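Local coordinates for beta-fructofuranosidase (PDB 6NOB), which probably hydrolyses terminal beta-fructofuranoside bonds in sucrose and related fructose-containing sugars, at residues H505-D510 and E615-S620; A214-L219 and T240-D245; P339-F344 and P361-F366. All coordinates share one frame; numbering follows the deposited sequence. Where two conformers were deposited one is given.

Contact 1: residues H505-D510 and E615-S620; sequences HGDGGD and ELRIAS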
ATOM      1  N   HIS A 505     -10.451  30.394 -16.817  1.00 65.91           N
ATOM      2  CA  HIS A 505     -10.509  31.832 -17.008  0.50 67.91           C
ATOM      3  C   HIS A 505      -9.152  32.458 -16.732  1.00 64.46           C
ATOM      4  O   HIS A 505      -8.294  31.890 -16.050  1.00 67.20           O
ATOM      5  CB  HIS A 505     -11.602  32.470 -16.141  0.50 69.65           C
ATOM      6  CG  HIS A 505     -12.801  32.909 -16.927  0.50 71.44           C
ATOM      7  ND1 HIS A 505     -12.870  34.130 -17.563  0.50 69.89           N
ATOM      8  CD2 HIS A 505     -13.963  32.273 -17.210  0.50 71.26           C
ATOM      9  CE1 HIS A 505     -14.028  34.234 -18.192  0.50 69.94           C
ATOM     10  NE2 HIS A 505     -14.709  33.120 -17.995  0.50 71.17           N
ATOM     11  N   GLY A 506      -8.949  33.633 -17.323  1.00 67.02           N
ATOM     12  CA  GLY A 506      -7.659  34.297 -17.276  1.00 71.58           C
ATOM     13  C   GLY A 506      -7.566  35.311 -16.148  1.00 78.54           C
ATOM     14  O   GLY A 506      -8.531  36.008 -15.836  1.00 81.96           O
ATOM     15  N   ASP A 507      -6.375  35.387 -15.545  1.00 84.50           N
ATOM     16  CA  ASP A 507      -6.070  36.336 -14.476  1.00 88.47           C
ATOM     17  C   ASP A 507      -4.714  36.978 -14.791  1.00 89.99           C
ATOM     18  O   ASP A 507      -3.731  36.777 -14.074  1.00 88.53           O
ATOM     19  CB  ASP A 507      -6.068  35.647 -13.106  1.00 87.81           C
ATOM     20  CG  ASP A 507      -5.908  36.628 -11.952  1.00 90.88           C
ATOM     21  OD1 ASP A 507      -5.875  37.853 -12.196  1.00 92.92           O
ATOM     22  OD2 ASP A 507      -5.807  36.169 -10.793  1.00 90.72           O
ATOM     23  N   GLY A 508      -4.672  37.748 -15.879  1.00 91.19           N
ATOM     24  CA  GLY A 508      -3.466  38.438 -16.296  1.00 93.43           C
ATOM     25  C   GLY A 508      -2.263  37.532 -16.453  1.00 92.73           C
ATOM     26  O   GLY A 508      -1.367  37.529 -15.603  1.00 92.84           O
ATOM     27  N   GLY A 509      -2.226  36.756 -17.536  1.00 92.21           N
ATOM     28  CA  GLY A 509      -1.176  35.785 -17.749  1.00 91.82           C
ATOM     29  C   GLY A 509      -1.347  34.482 -17.001  1.00 90.24           C
ATOM     30  O   GLY A 509      -0.793  33.461 -17.429  1.00 92.51           O
ATOM     31  N   ASP A 510      -2.090  34.479 -15.898  1.00 86.07           N
ATOM     32  CA  ASP A 510      -2.394  33.256 -15.172  1.00 81.17           C
ATOM     33  C   ASP A 510      -3.656  32.615 -15.733  1.00 75.31           C
ATOM     34  O   ASP A 510      -4.638  33.302 -16.026  1.00 78.87           O
ATOM     35  CB  ASP A 510      -2.585  33.542 -13.680  1.00 83.32           C
ATOM     36  CG  ASP A 510      -1.283  33.522 -12.905  1.00 82.65           C
ATOM     37  OD1 ASP A 510      -0.225  33.276 -13.517  1.00 83.48           O
ATOM     38  OD2 ASP A 510      -1.319  33.749 -11.678  1.00 81.51           O
ATOM     39  N   GLU A 615      -8.227  25.460  -6.139  1.00 54.75           N
ATOM     40  CA  GLU A 615      -7.897  26.305  -7.277  1.00 50.15           C
ATOM     41  C   GLU A 615      -6.615  25.803  -7.926  1.00 50.10           C
ATOM     42  O   GLU A 615      -5.651  25.466  -7.233  1.00 55.83           O
ATOM     43  CB  GLU A 615      -7.740  27.774  -6.860  1.00 50.63           C
ATOM     44  CG  GLU A 615      -6.982  28.635  -7.863  1.00 53.63           C
ATOM     45  CD  GLU A 615      -7.214  30.124  -7.661  1.00 58.20           C
ATOM     46  OE1 GLU A 615      -8.373  30.572  -7.810  1.00 59.70           O
ATOM     47  OE2 GLU A 615      -6.241  30.847  -7.363  1.00 57.57           O
ATOM     48  N   LEU A 616      -6.620  25.752  -9.255  1.00 50.95           N
ATOM     49  CA  LEU A 616      -5.448  25.416 -10.052  1.00 48.62           C
ATOM     50  C   LEU A 616      -4.999  26.656 -10.808  1.00 51.60           C
ATOM     51  O   LEU A 616      -5.812  27.315 -11.465  1.00 52.43           O
ATOM     52  CB  LEU A 616      -5.756  24.281 -11.031  1.00 45.70           C
ATOM     53  CG  LEU A 616      -4.713  24.029 -12.120  1.00 44.52           C
ATOM     54  CD1 LEU A 616      -3.421  23.494 -11.513  1.00 45.74           C
ATOM     55  CD2 LEU A 616      -5.258  23.074 -13.169  1.00 44.23           C
ATOM     56  N   ARG A 617      -3.710  26.974 -10.715  1.00 49.61           N
ATOM     57  CA  ARG A 617      -3.152  28.174 -11.322  1.00 53.86           C
ATOM     58  C   ARG A 617      -1.967  27.776 -12.187  1.00 58.03           C
ATOM     59  O   ARG A 617      -1.079  27.051 -11.728  1.00 60.16           O
ATOM     60  CB  ARG A 617      -2.731  29.184 -10.248  1.00 47.89           C
ATOM     61  CG  ARG A 617      -2.423  30.575 -10.765  1.00 60.15           C
ATOM     62  CD  ARG A 617      -2.408  31.590  -9.628  1.00 55.63           C
ATOM     63  NE  ARG A 617      -3.754  31.913  -9.161  1.00 56.97           N
ATOM     64  CZ  ARG A 617      -4.429  33.001  -9.520  1.00 64.67           C
ATOM     65  NH1 ARG A 617      -3.884  33.878 -10.354  1.00 65.38           N
ATOM     66  NH2 ARG A 617      -5.649  33.214  -9.046  1.00 69.77           N
ATOM     67  N   ILE A 618      -1.960  28.239 -13.436  1.00 57.69           N
ATOM     68  CA  ILE A 618      -0.969  27.830 -14.424  1.00 58.85           C
ATOM     69  C   ILE A 618      -0.369  29.073 -15.066  1.00 57.96           C
ATOM     70  O   ILE A 618      -1.103  29.970 -15.497  1.00 59.29           O
ATOM     71  CB  ILE A 618      -1.579  26.912 -15.501  1.00 63.24           C
ATOM     72  CG1 ILE A 618      -2.241  25.696 -14.855  1.00 59.47           C
ATOM     73  CG2 ILE A 618      -0.517  26.473 -16.500  1.00 63.88           C
ATOM     74  CD1 ILE A 618      -3.237  25.007 -15.752  1.00 61.87           C
ATOM     75  N   ALA A 619       0.959  29.118 -15.131  1.00 58.91           N
ATOM     76  CA  ALA A 619       1.673  30.205 -15.781  1.00 65.04           C
ATOM     77  C   ALA A 619       2.977  29.662 -16.340  1.00 63.15           C
ATOM     78  O   ALA A 619       3.588  28.759 -15.762  1.00 62.83           O
ATOM     79  CB  ALA A 619       1.949  31.363 -14.817  1.00 51.99           C
ATOM     80  N   SER A 620       3.400  30.228 -17.468  1.00 62.11           N
ATOM     81  CA  SER A 620       4.619  29.801 -18.138  1.00 61.64           C
ATOM     82  C   SER A 620       5.269  30.995 -18.820  1.00 63.37           C
ATOM     83  O   SER A 620       4.579  31.861 -19.365  1.00 71.14           O
ATOM     84  CB  SER A 620       4.332  28.695 -19.163  1.00 60.29           C
ATOM     85  OG  SER A 620       5.483  28.386 -19.930  1.00 58.18           O
TER
HETATM   86  O   HOH W   1       1.232  32.019 -19.118  1.00 51.53           O
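R617 reaches from strand 614-620 to D507 and D510, the first and last residues of a type I' turn whose middle positions are the positive-phi glycines G508 and G509. Beyond CB, CG lies anti to the backbone N (chi1 -167°), and the methylene chain then passes the D510 carboxylate, R617 CG 3.5 Å and R617 CD 3.2 Å from D510 OD2. The chain bends at chi3 (-75°), and R617 NE donates to E615 OE2 at 3.2 Å. At the tip, R617 NH1 is shared: it bonds D510 OD2 at 2.9 Å and D507 OD2 at 3.0 Å, both nearly straight and in the guanidinium plane. D510 offers its anti lone pair, whereas D507 is met from above its carboxylate plane. R617 NH2 bonds E615 OE2 at 3.0 Å, completing a salt-bridge network of D507, D510, E615 and R617. A weak bond also runs from R617 NH2 to D507 OD2. An alanine in place of R617 would probably leave the three carboxylates without their shared positive mate and free the turn to shift. The other D510 oxygen, OD1, sits 3.2 Å from A619 CB, and a water links G509 O to S620 N farther along. The turn joins strands 505-507 and 510-515 at the margin of a seven-stranded antiparallel sheet, part of the C-terminal beta-sandwich characteristic of family 32. Within that sheet strand 614-620 runs between 510-515 and 532-540, while I618 points away from the turn, onto V524 and V627 of the other sheet.

Contact 2: residues A214-L219 and T240-D245; sequences ANAIRL and TCLCED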
ATOM      1  N   ALA A 214     -10.191 -19.643 -11.893  1.00 43.95           N
ATOM      2  CA  ALA A 214      -9.614 -20.183 -10.674  1.00 37.10           C
ATOM      3  C   ALA A 214     -10.693 -20.688  -9.722  1.00 39.20           C
ATOM      4  O   ALA A 214     -11.861 -20.290  -9.782  1.00 41.56           O
ATOM      5  CB  ALA A 214      -8.751 -19.130  -9.975  1.00 34.13           C
ATOM      6  N   ASN A 215     -10.278 -21.587  -8.829  1.00 39.27           N
ATOM      7  CA  ASN A 215     -11.142 -22.103  -7.779  1.00 39.92           C
ATOM      8  C   ASN A 215     -10.824 -21.540  -6.406  1.00 40.45           C
ATOM      9  O   ASN A 215     -11.663 -21.647  -5.505  1.00 43.59           O
ATOM     10  CB  ASN A 215     -11.052 -23.634  -7.720  1.00 49.61           C
ATOM     11  CG  ASN A 215     -11.716 -24.297  -8.906  1.00 62.06           C
ATOM     12  OD1 ASN A 215     -11.049 -24.881  -9.761  1.00 65.78           O
ATOM     13  ND2 ASN A 215     -13.040 -24.204  -8.970  1.00 66.14           N
ATOM     14  N   ALA A 216      -9.645 -20.946  -6.227  1.00 38.95           N
ATOM     15  CA  ALA A 216      -9.246 -20.382  -4.947  1.00 36.67           C
ATOM     16  C   ALA A 216      -8.094 -19.413  -5.174  1.00 38.49           C
ATOM     17  O   ALA A 216      -7.411 -19.460  -6.201  1.00 38.71           O
ATOM     18  CB  ALA A 216      -8.837 -21.472  -3.951  1.00 30.46           C
ATOM     19  N   ILE A 217      -7.900 -18.528  -4.201  1.00 34.67           N
ATOM     20  CA  ILE A 217      -6.725 -17.665  -4.135  1.00 27.16           C
ATOM     21  C   ILE A 217      -5.749 -18.293  -3.153  1.00 32.68           C
ATOM     22  O   ILE A 217      -6.099 -18.530  -1.989  1.00 33.79           O
ATOM     23  CB  ILE A 217      -7.083 -16.238  -3.690  1.00 27.31           C
ATOM     24  CG1 ILE A 217      -8.192 -15.637  -4.547  1.00 28.47           C
ATOM     25  CG2 ILE A 217      -5.847 -15.347  -3.717  1.00 29.85           C
ATOM     26  CD1 ILE A 217      -8.740 -14.341  -3.973  1.00 26.98           C
ATOM     27  N   ARG A 218      -4.529 -18.560  -3.604  1.00 29.82           N
ATOM     28  CA  ARG A 218      -3.458 -18.958  -2.705  1.00 32.11           C
ATOM     29  C   ARG A 218      -2.626 -17.733  -2.352  1.00 31.26           C
ATOM     30  O   ARG A 218      -2.138 -17.028  -3.241  1.00 31.82           O
ATOM     31  CB  ARG A 218      -2.567 -20.043  -3.313  1.00 25.40           C
ATOM     32  CG  ARG A 218      -1.457 -20.480  -2.363  1.00 24.95           C
ATOM     33  CD  ARG A 218      -0.859 -21.831  -2.726  1.00 27.68           C
ATOM     34  NE  ARG A 218      -1.797 -22.938  -2.546  1.00 34.11           N
ATOM     35  CZ  ARG A 218      -2.151 -23.440  -1.367  1.00 38.07           C
ATOM     36  NH1 ARG A 218      -1.663 -22.924  -0.244  1.00 37.48           N
ATOM     37  NH2 ARG A 218      -3.005 -24.454  -1.308  1.00 32.42           N
ATOM     38  N   LEU A 219      -2.473 -17.483  -1.059  1.00 30.96           N
ATOM     39  CA  LEU A 219      -1.699 -16.358  -0.566  1.00 32.06           C
ATOM     40  C   LEU A 219      -0.398 -16.856   0.035  1.00 34.06           C
ATOM     41  O   LEU A 219      -0.362 -17.914   0.669  1.00 35.94           O
ATOM     42  CB  LEU A 219      -2.494 -15.563   0.468  1.00 28.12           C
ATOM     43  CG  LEU A 219      -3.786 -15.098  -0.200  1.00 39.39           C
ATOM     44  CD1 LEU A 219      -5.005 -15.558   0.580  1.00 38.11           C
ATOM     45  CD2 LEU A 219      -3.777 -13.595  -0.404  1.00 35.18           C
ATOM     46  N   THR A 240       1.612 -19.991   3.806  1.00 33.26           N
ATOM     47  CA  THR A 240       0.615 -20.008   2.747  1.00 33.93           C
ATOM     48  C   THR A 240      -0.752 -20.341   3.328  1.00 34.82           C
ATOM     49  O   THR A 240      -0.863 -20.959   4.390  1.00 37.42           O
ATOM     50  CB  THR A 240       0.967 -21.018   1.633  1.00 34.71           C
ATOM     51  OG1 THR A 240       0.193 -20.726   0.463  1.00 37.42           O
ATOM     52  CG2 THR A 240       0.673 -22.445   2.073  1.00 36.27           C
ATOM     53  N   CYS A 241      -1.792 -19.910   2.618  1.00 32.49           N
ATOM     54  CA  CYS A 241      -3.168 -20.229   2.972  1.00 31.51           C
ATOM     55  C   CYS A 241      -4.044 -19.966   1.757  1.00 33.48           C
ATOM     56  O   CYS A 241      -3.619 -19.328   0.789  1.00 32.88           O
ATOM     57  CB  CYS A 241      -3.641 -19.436   4.201  1.00 30.41           C
ATOM     58  SG  CYS A 241      -3.624 -17.643   4.044  1.00 34.35           S
ATOM     59  N   LEU A 242      -5.266 -20.485   1.809  1.00 29.76           N
ATOM     60  CA  LEU A 242      -6.195 -20.393   0.693  1.00 32.32           C
ATOM     61  C   LEU A 242      -7.387 -19.525   1.057  1.00 33.96           C
ATOM     62  O   LEU A 242      -7.870 -19.561   2.193  1.00 35.32           O
ATOM     63  CB  LEU A 242      -6.705 -21.772   0.273  1.00 31.73           C
ATOM     64  CG  LEU A 242      -5.753 -22.670  -0.504  1.00 38.64           C
ATOM     65  CD1 LEU A 242      -6.431 -24.001  -0.778  1.00 36.35           C
ATOM     66  CD2 LEU A 242      -5.343 -21.996  -1.799  1.00 40.16           C
ATOM     67  N   CYS A 243      -7.846 -18.745   0.084  1.00 34.55           N
ATOM     68  CA  CYS A 243      -9.194 -18.186   0.070  1.00 34.51           C
ATOM     69  C   CYS A 243      -9.989 -18.944  -0.986  1.00 38.93           C
ATOM     70  O   CYS A 243      -9.783 -18.749  -2.186  1.00 41.90           O
ATOM     71  CB  CYS A 243      -9.184 -16.694  -0.223  1.00 35.71           C
ATOM     72  SG  CYS A 243     -10.808 -15.973   0.023  1.00 36.80           S
ATOM     73  N   GLU A 244     -10.902 -19.803  -0.538  1.00 38.65           N
ATOM     74  CA  GLU A 244     -11.637 -20.661  -1.457  1.00 39.23           C
ATOM     75  C   GLU A 244     -12.941 -20.045  -1.943  1.00 38.32           C
ATOM     76  O   GLU A 244     -13.382 -20.356  -3.055  1.00 45.17           O
ATOM     77  CB  GLU A 244     -11.923 -22.010  -0.794  1.00 43.73           C
ATOM     78  CG  GLU A 244     -10.665 -22.765  -0.396  1.00 46.47           C
ATOM     79  CD  GLU A 244     -10.961 -24.024   0.390  1.00 52.19           C
ATOM     80  OE1 GLU A 244     -10.186 -24.342   1.319  1.00 54.62           O
ATOM     81  OE2 GLU A 244     -11.966 -24.697   0.079  1.00 55.92           O
ATOM     82  N   ASP A 245     -13.570 -19.178  -1.152  1.00 35.04           N
ATOM     83  CA  ASP A 245     -14.851 -18.593  -1.525  1.00 32.93           C
ATOM     84  C   ASP A 245     -14.775 -17.088  -1.760  1.00 37.79           C
ATOM     85  O   ASP A 245     -15.816 -16.440  -1.904  1.00 38.66           O
ATOM     86  CB  ASP A 245     -15.912 -18.921  -0.467  1.00 35.08           C
ATOM     87  CG  ASP A 245     -15.612 -18.304   0.894  1.00 44.17           C
ATOM     88  OD1 ASP A 245     -14.593 -17.594   1.043  1.00 41.48           O
ATOM     89  OD2 ASP A 245     -16.414 -18.536   1.825  1.00 45.84           O
TER
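R218 carries CG anti to its backbone N (chi1 -179°), near T240 OG1, which is itself anti to the threonine N (chi1 -163°); the arginine chain then bends at chi3 (-67°). R218 NH1 donates to T240 OG1 at 3.0 Å, in the guanidinium plane. The same hydroxyl gives its proton to L219 O, 2.9 Å from T240 OG1, from above the carbonyl plane, and that carbonyl also takes the amide of C241, so two donors grip it. L242 lies over one face of the guanidinium, its CD2 3.3 Å above the plane and offset toward the rim. On the face carrying I217, L219, C241 and C243, I217 CB and C243 CB pack at 4.1 Å. Paired amides and carbonyls bind I217 to C243 and L219 to C241 as antiparallel hydrogen-bonded pairs. These strands are the inner two of a four-stranded antiparallel sheet, a blade of the propeller expected in this family; a classic bulge at N215 and A216, opposite V202, precedes the pairing. R218 NH2 makes a salt bridge with D206. The buried arginine's charge is thus probably balanced by D206; with one N-H satisfied by a hydroxyl and one face against hydrocarbon, its plane is likely kept from turning.

Contact 3: residues P339-F344 and P361-F366; sequences PAMTLF and PVLADF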
ATOM      1  N   PRO A 339      21.310  -4.791   0.610  1.00 39.67           N
ATOM      2  CA  PRO A 339      19.947  -5.259   0.333  1.00 36.71           C
ATOM      3  C   PRO A 339      19.931  -6.237  -0.832  1.00 39.25           C
ATOM      4  O   PRO A 339      20.581  -6.022  -1.856  1.00 43.25           O
ATOM      5  CB  PRO A 339      19.191  -3.969  -0.001  1.00 41.30           C
ATOM      6  CG  PRO A 339      19.974  -2.888   0.689  1.00 39.38           C
ATOM      7  CD  PRO A 339      21.406  -3.320   0.610  1.00 36.89           C
ATOM      8  N   ALA A 340      19.181  -7.326  -0.665  1.00 33.53           N
ATOM      9  CA  ALA A 340      19.129  -8.376  -1.670  1.00 36.73           C
ATOM     10  C   ALA A 340      17.716  -8.926  -1.800  1.00 44.85           C
ATOM     11  O   ALA A 340      16.980  -9.018  -0.813  1.00 40.95           O
ATOM     12  CB  ALA A 340      20.093  -9.521  -1.331  1.00 32.98           C
ATOM     13  N   MET A 341      17.351  -9.289  -3.027  1.00 41.14           N
ATOM     14  CA  MET A 341      16.113 -10.010  -3.310  1.00 38.54           C
ATOM     15  C   MET A 341      16.465 -11.483  -3.441  1.00 36.77           C
ATOM     16  O   MET A 341      16.981 -11.920  -4.473  1.00 43.67           O
ATOM     17  CB  MET A 341      15.449  -9.493  -4.578  1.00 38.78           C
ATOM     18  CG  MET A 341      14.763  -8.166  -4.420  1.00 42.51           C
ATOM     19  SD  MET A 341      13.789  -7.782  -5.881  1.00 44.89           S
ATOM     20  CE  MET A 341      13.471  -6.045  -5.591  1.00 40.46           C
ATOM     21  N   THR A 342      16.191 -12.248  -2.394  1.00 36.80           N
ATOM     22  CA  THR A 342      16.480 -13.672  -2.410  1.00 38.24           C
ATOM     23  C   THR A 342      15.387 -14.417  -3.165  1.00 33.83           C
ATOM     24  O   THR A 342      14.198 -14.273  -2.861  1.00 32.57           O
ATOM     25  CB  THR A 342      16.621 -14.198  -0.984  1.00 37.30           C
ATOM     26  OG1 THR A 342      15.682 -13.530  -0.131  1.00 35.51           O
ATOM     27  CG2 THR A 342      18.037 -13.956  -0.477  1.00 31.87           C
ATOM     28  N   LEU A 343      15.797 -15.205  -4.154  1.00 31.93           N
ATOM     29  CA  LEU A 343      14.882 -15.884  -5.058  1.00 30.97           C
ATOM     30  C   LEU A 343      14.693 -17.337  -4.641  1.00 36.57           C
ATOM     31  O   LEU A 343      15.657 -18.026  -4.294  1.00 34.45           O
ATOM     32  CB  LEU A 343      15.402 -15.816  -6.495  1.00 36.00           C
ATOM     33  CG  LEU A 343      14.454 -16.278  -7.601  1.00 37.36           C
ATOM     34  CD1 LEU A 343      13.224 -15.391  -7.664  1.00 34.01           C
ATOM     35  CD2 LEU A 343      15.172 -16.297  -8.939  1.00 37.13           C
ATOM     36  N   PHE A 344      13.440 -17.793  -4.676  1.00 35.10           N
ATOM     37  CA  PHE A 344      13.076 -19.174  -4.396  1.00 27.83           C
ATOM     38  C   PHE A 344      12.162 -19.686  -5.501  1.00 36.13           C
ATOM     39  O   PHE A 344      11.460 -18.913  -6.157  1.00 36.44           O
ATOM     40  CB  PHE A 344      12.361 -19.321  -3.047  1.00 28.52           C
ATOM     41  CG  PHE A 344      13.183 -18.892  -1.865  1.00 31.14           C
ATOM     42  CD1 PHE A 344      13.246 -17.558  -1.492  1.00 25.18           C
ATOM     43  CD2 PHE A 344      13.875 -19.827  -1.115  1.00 29.87           C
ATOM     44  CE1 PHE A 344      13.994 -17.166  -0.399  1.00 32.03           C
ATOM     45  CE2 PHE A 344      14.625 -19.441  -0.022  1.00 37.21           C
ATOM     46  CZ  PHE A 344      14.685 -18.108   0.338  1.00 33.58           C
ATOM     47  N   PRO A 361      20.472 -14.810  -4.571  1.00 39.22           N
ATOM     48  CA  PRO A 361      19.941 -13.452  -4.770  1.00 38.25           C
ATOM     49  C   PRO A 361      19.826 -13.126  -6.251  1.00 36.81           C
ATOM     50  O   PRO A 361      20.828 -13.073  -6.967  1.00 39.07           O
ATOM     51  CB  PRO A 361      20.978 -12.563  -4.074  1.00 33.84           C
ATOM     52  CG  PRO A 361      22.249 -13.345  -4.161  1.00 32.72           C
ATOM     53  CD  PRO A 361      21.846 -14.797  -4.039  1.00 36.02           C
ATOM     54  N   VAL A 362      18.592 -12.910  -6.712  1.00 39.20           N
ATOM     55  CA  VAL A 362      18.389 -12.500  -8.098  1.00 36.84           C
ATOM     56  C   VAL A 362      18.863 -11.066  -8.304  1.00 37.98           C
ATOM     57  O   VAL A 362      19.231 -10.679  -9.421  1.00 44.99           O
ATOM     58  CB  VAL A 362      16.909 -12.676  -8.498  1.00 34.35           C
ATOM     59  CG1 VAL A 362      16.032 -11.667  -7.776  1.00 25.98           C
ATOM     60  CG2 VAL A 362      16.735 -12.559 -10.005  1.00 30.29           C
ATOM     61  N   LEU A 363      18.885 -10.267  -7.238  1.00 37.37           N
ATOM     62  CA  LEU A 363      19.264  -8.864  -7.326  1.00 35.09           C
ATOM     63  C   LEU A 363      19.837  -8.408  -5.992  1.00 35.34           C
ATOM     64  O   LEU A 363      19.298  -8.733  -4.931  1.00 30.98           O
ATOM     65  CB  LEU A 363      18.065  -7.986  -7.709  1.00 35.50           C
ATOM     66  CG  LEU A 363      18.330  -6.481  -7.797  1.00 38.57           C
ATOM     67  CD1 LEU A 363      19.252  -6.176  -8.965  1.00 37.03           C
ATOM     68  CD2 LEU A 363      17.030  -5.697  -7.919  1.00 33.54           C
ATOM     69  N   ALA A 364      20.936  -7.663  -6.057  1.00 36.44           N
ATOM     70  CA  ALA A 364      21.495  -6.972  -4.903  1.00 39.37           C
ATOM     71  C   ALA A 364      21.810  -5.545  -5.320  1.00 40.51           C
ATOM     72  O   ALA A 364      22.391  -5.325  -6.389  1.00 44.87           O
ATOM     73  CB  ALA A 364      22.753  -7.674  -4.377  1.00 29.31           C
ATOM     74  N   ASP A 365      21.420  -4.578  -4.492  1.00 36.15           N
ATOM     75  CA  ASP A 365      21.582  -3.161  -4.815  1.00 36.74           C
ATOM     76  C   ASP A 365      22.846  -2.654  -4.127  1.00 40.18           C
ATOM     77  O   ASP A 365      22.803  -2.141  -3.009  1.00 39.50           O
ATOM     78  CB  ASP A 365      20.353  -2.363  -4.391  1.00 39.93           C
ATOM     79  CG  ASP A 365      20.304  -0.981  -5.024  1.00 42.60           C
ATOM     80  OD1 ASP A 365      21.360  -0.486  -5.474  1.00 41.10           O
ATOM     81  OD2 ASP A 365      19.209  -0.381  -5.060  1.00 38.92           O
ATOM     82  N   PHE A 366      23.984  -2.792  -4.811  1.00 41.33           N
ATOM     83  CA  PHE A 366      25.233  -2.275  -4.267  1.00 43.74           C
ATOM     84  C   PHE A 366      25.360  -0.770  -4.441  1.00 46.22           C
ATOM     85  O   PHE A 366      26.104  -0.134  -3.686  1.00 49.44           O
ATOM     86  CB  PHE A 366      26.430  -2.981  -4.905  1.00 38.83           C
ATOM     87  CG  PHE A 366      26.893  -4.179  -4.133  1.00 44.10           C
ATOM     88  CD1 PHE A 366      26.298  -5.416  -4.325  1.00 42.67           C
ATOM     89  CD2 PHE A 366      27.909  -4.066  -3.194  1.00 43.96           C
ATOM     90  CE1 PHE A 366      26.715  -6.521  -3.606  1.00 40.90           C
ATOM     91  CE2 PHE A 366      28.330  -5.165  -2.472  1.00 40.98           C
ATOM     92  CZ  PHE A 366      27.734  -6.394  -2.679  1.00 45.30           C
TER
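L343 and V362 pass each other at a slant, with L343 CB 4.0 Å from V362 CB and L343 CD2 also against the valine. V362 holds CG1 between its backbone N and carbonyl carbon (chi1 69°), the crowded position, which brings V362 CG1 to 3.9 Å from M341 CB and close to the M341 carbonyl oxygen. CG2 is directed instead at the L343 branch, so the valine's two methyls touch two side chains of the facing strand, M341 and L343. M341 extends beyond CG, and M341 CE ends 4.3 Å from L363 CD2, methyl against methyl. The other side of the strand pair carries A340, T342, P361 and A364: A340 CB meets P361 CB at 4.2 Å and A364 CB at 4.4 Å, and the T342 hydroxyl turns to T290 of the adjoining strand 285-295. The two strands form an antiparallel hairpin that, with strands 285-295 and 268-273 beside it, is consistent with one four-stranded blade of the five-bladed beta-propeller that houses catalysis in family 32 enzymes. The pairing is not regular throughout. V362 N bonds M341 O at 2.9 Å, where the chain turns a corner, and beyond it M341 N donates to L363 O at 2.8 Å. D365 N bonds P339 O, the last link along the strands. D365 leads its carboxylate away from P339, and D365 OD2 is hydrogen-bonded to Y408 OH and H368 ND1. On the M341 and L363 side, Y374 touches both residues, as well as P339 and D365, while V362 and L363 rest on L412 and Y408 of strand 405-415, bringing the next sheet of the propeller against this face of the hairpin.

Contacts 2 and 3 are buried, and each joins the two strands of a hairpin, though in separate sheets, probably two blades of the family's propeller; their centres lie 28 Å apart and they do not touch. Contact 1 is a surface contact in the C-terminal sandwich, about 53 Å from contact 2 and 48 Å from contact 3 between centres. It ties a turn to a strand 105 residues onward. The chemistry follows the setting: charged side chains carry contact 1, contact 2 combines regular backbone pairing with one compensated buried arginine, and contact 3 relies on aliphatic packing beside backbone bonds. None of the three shares a strand with another.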